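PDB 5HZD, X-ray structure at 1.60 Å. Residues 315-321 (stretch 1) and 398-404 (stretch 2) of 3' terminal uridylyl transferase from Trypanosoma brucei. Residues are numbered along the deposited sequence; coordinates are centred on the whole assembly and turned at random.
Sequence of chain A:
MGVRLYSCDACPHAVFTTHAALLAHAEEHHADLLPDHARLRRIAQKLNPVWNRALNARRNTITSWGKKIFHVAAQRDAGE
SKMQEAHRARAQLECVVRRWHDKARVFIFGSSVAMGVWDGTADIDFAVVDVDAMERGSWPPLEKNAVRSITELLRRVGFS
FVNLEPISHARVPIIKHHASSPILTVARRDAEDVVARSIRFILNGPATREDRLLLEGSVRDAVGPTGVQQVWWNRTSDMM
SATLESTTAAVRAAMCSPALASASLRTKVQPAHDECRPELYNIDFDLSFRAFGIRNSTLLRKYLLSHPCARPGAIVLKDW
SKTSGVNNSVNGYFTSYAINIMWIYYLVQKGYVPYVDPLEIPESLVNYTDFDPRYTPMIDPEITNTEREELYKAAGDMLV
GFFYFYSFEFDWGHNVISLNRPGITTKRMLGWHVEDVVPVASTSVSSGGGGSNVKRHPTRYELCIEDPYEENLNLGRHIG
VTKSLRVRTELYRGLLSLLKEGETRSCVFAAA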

# COMPACT_ATOMS: atom_id res chain seq x y z
N ILE A 315 -6.35 9.89 1.47
CA ILE A 315 -7.34 8.85 1.14
C ILE A 315 -8.26 9.27 0.01
O ILE A 315 -8.47 8.53 -0.98
CB ILE A 315 -8.11 8.47 2.40
CG1 ILE A 315 -7.15 7.74 3.36
CG2 ILE A 315 -9.32 7.57 2.07
CD1 ILE A 315 -7.75 7.61 4.77
N VAL A 316 -8.76 10.50 0.09
CA VAL A 316 -9.65 11.01 -0.95
C VAL A 316 -8.91 11.16 -2.27
O VAL A 316 -9.45 10.85 -3.33
CB VAL A 316 -10.30 12.35 -0.52
CG1 VAL A 316 -10.99 13.05 -1.70
CG2 VAL A 316 -11.29 12.10 0.60
N LEU A 317 -7.65 11.61 -2.23
CA LEU A 317 -6.87 11.72 -3.46
C LEU A 317 -6.54 10.36 -4.07
O LEU A 317 -6.47 10.24 -5.29
CB LEU A 317 -5.58 12.50 -3.22
CG LEU A 317 -5.89 14.00 -3.04
CD1 LEU A 317 -4.62 14.74 -2.62
CD2 LEU A 317 -6.48 14.65 -4.33
N LYS A 318 -6.32 9.33 -3.26
CA LYS A 318 -6.08 8.01 -3.85
C LYS A 318 -7.31 7.59 -4.63
O LYS A 318 -7.18 7.14 -5.78
CB LYS A 318 -5.84 6.98 -2.76
CG LYS A 318 -5.62 5.53 -3.31
CD LYS A 318 -5.45 4.61 -2.11
CE LYS A 318 -4.59 3.40 -2.43
NZ LYS A 318 -5.15 2.68 -3.59
N ASP A 319 -8.49 7.73 -4.03
CA ASP A 319 -9.71 7.31 -4.70
C ASP A 319 -9.96 8.16 -5.94
O ASP A 319 -10.30 7.64 -7.00
CB ASP A 319 -10.92 7.38 -3.74
CG ASP A 319 -10.85 6.37 -2.61
OD1 ASP A 319 -10.02 5.43 -2.71
OD2 ASP A 319 -11.64 6.53 -1.64
N TRP A 320 -9.81 9.48 -5.82
CA TRP A 320 -9.95 10.38 -6.96
C TRP A 320 -9.00 10.01 -8.10
O TRP A 320 -9.36 10.02 -9.29
CB TRP A 320 -9.70 11.83 -6.55
CG TRP A 320 -9.39 12.69 -7.74
CD1 TRP A 320 -10.30 13.21 -8.62
CD2 TRP A 320 -8.11 13.06 -8.23
NE1 TRP A 320 -9.65 13.90 -9.61
CE2 TRP A 320 -8.30 13.81 -9.41
CE3 TRP A 320 -6.80 12.82 -7.79
CZ2 TRP A 320 -7.24 14.35 -10.16
CZ3 TRP A 320 -5.74 13.36 -8.53
CH2 TRP A 320 -5.96 14.12 -9.70
N SER A 321 -7.76 9.71 -7.73
CA SER A 321 -6.77 9.46 -8.77
C SER A 321 -7.10 8.19 -9.55
O SER A 321 -6.92 8.15 -10.76
CB SER A 321 -5.37 9.45 -8.16
OG SER A 321 -5.16 8.32 -7.30
N MET A 398 -7.62 22.70 2.12
CA MET A 398 -6.39 22.03 1.70
C MET A 398 -6.56 21.26 0.41
O MET A 398 -5.68 21.26 -0.45
CB MET A 398 -5.89 21.13 2.81
CG MET A 398 -5.43 21.98 3.98
SD MET A 398 -5.22 21.01 5.50
CE MET A 398 -3.73 20.07 5.14
N LEU A 399 -7.70 20.58 0.27
CA LEU A 399 -7.94 19.81 -0.95
C LEU A 399 -8.17 20.71 -2.16
O LEU A 399 -7.60 20.48 -3.23
CB LEU A 399 -9.10 18.83 -0.78
CG LEU A 399 -9.12 17.79 -1.90
CD1 LEU A 399 -7.93 16.86 -1.81
CD2 LEU A 399 -10.46 16.98 -1.87
N VAL A 400 -8.97 21.76 -2.01
CA VAL A 400 -9.13 22.72 -3.10
C VAL A 400 -7.77 23.32 -3.46
O VAL A 400 -7.42 23.48 -4.63
CB VAL A 400 -10.09 23.84 -2.67
CG1 VAL A 400 -10.08 24.99 -3.70
CG2 VAL A 400 -11.44 23.27 -2.53
N GLY A 401 -6.98 23.59 -2.43
CA GLY A 401 -5.68 24.18 -2.61
C GLY A 401 -4.72 23.27 -3.37
O GLY A 401 -3.87 23.76 -4.12
N PHE A 402 -4.87 21.95 -3.19
CA PHE A 402 -4.03 20.98 -3.90
C PHE A 402 -4.32 21.08 -5.41
O PHE A 402 -3.40 21.14 -6.24
CB PHE A 402 -4.33 19.56 -3.38
CG PHE A 402 -3.79 18.43 -4.24
CD1 PHE A 402 -4.55 17.89 -5.28
CD2 PHE A 402 -2.55 17.87 -3.97
CE1 PHE A 402 -4.08 16.86 -6.06
CE2 PHE A 402 -2.07 16.82 -4.73
CZ PHE A 402 -2.85 16.31 -5.76
N PHE A 403 -5.59 21.09 -5.76
CA PHE A 403 -5.97 21.15 -7.18
C PHE A 403 -5.60 22.51 -7.76
O PHE A 403 -5.14 22.59 -8.90
CB PHE A 403 -7.45 20.83 -7.36
CG PHE A 403 -7.76 19.38 -7.19
CD1 PHE A 403 -7.43 18.48 -8.19
CD2 PHE A 403 -8.34 18.89 -6.02
CE1 PHE A 403 -7.71 17.12 -8.04
CE2 PHE A 403 -8.61 17.55 -5.87
CZ PHE A 403 -8.30 16.66 -6.87
N TYR A 404 -5.77 23.58 -6.98
CA TYR A 404 -5.30 24.88 -7.47
C TYR A 404 -3.77 24.93 -7.67
O TYR A 404 -3.30 25.44 -8.72
CB TYR A 404 -5.78 26.01 -6.54
CG TYR A 404 -5.46 27.39 -7.09
CD1 TYR A 404 -6.31 28.00 -7.99
CD2 TYR A 404 -4.30 28.04 -6.71
CE1 TYR A 404 -6.01 29.27 -8.50
CE2 TYR A 404 -3.98 29.28 -7.21
CZ TYR A 404 -4.85 29.89 -8.09
OH TYR A 404 -4.52 31.13 -8.58

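This is a small, wholly apolar contact between two helices, made by side chains alone and centred on Leu317 and a pair of nearly perpendicular aromatic rings. Both stretches are helical throughout, and both helices extend beyond the residues given here. Their axes approach to 11.9 Å and their N-to-C directions differ by 46°. That spacing is wide for a helix pair, and large side chains fill it. The nearest CA atoms are Leu317 CA and Leu399 CA, 8.5 Å apart. Together the two stretches bury 278 Å². No hydrogen bond crosses between them.

Three residues of the first helix take part: Val316, Leu317 and Trp320. The spacing of one and then three residues places them on the same side of the helix. Leu399, Phe402 and Phe403 repeat the pattern in reverse on the second helix. All six are buried.

Leu317 is the hub, with the largest covered area of any residue here. It touches all three partners. Leu317 CD2 lies 3.7 Å from Leu399 CD1, 3.7 Å from Phe402 CE1 and 3.7 Å from Phe403 CZ. Its other methyl sits over the face of the Phe402 ring. Leu317 CD1 is 3.8 Å from the centroid of the Phe402 ring and only 5° off the ring normal. This is a CH-pi contact, with the methyl almost directly above the ring centre.

Trp320 and Phe403 form an edge-to-face pair. The planes of the Phe403 ring and the Trp320 six-membered ring meet at 86°, with their centroids 4.9 Å apart. The edge of Phe403 points at the face of Trp320. The closest atoms are Trp320 CZ2 and Phe403 CE1, at 3.5 Å. In this arrangement the slightly positive ring hydrogens of one aromatic meet the electron-rich face of the other. The CA-to-CB bond of Phe403 points sideways to the first helix, but the end of its side chain comes nearer. Its ring thus reaches both Leu317 and Trp320.

Val316 adds a lighter contact. Val316 CG1 is 4.0 Å from Leu399 CD2, and the other helix covers little of its surface. Leu399 therefore meets both Val316 and Leu317.

Lys318, Asp319 and Ser321 stay out of the contact and have no atom within reach of the second stretch. The hydroxyl of Ser321 turns back to its own helix, where Ser321 OG donates a hydrogen bond to Lys318 O at 2.8 Å.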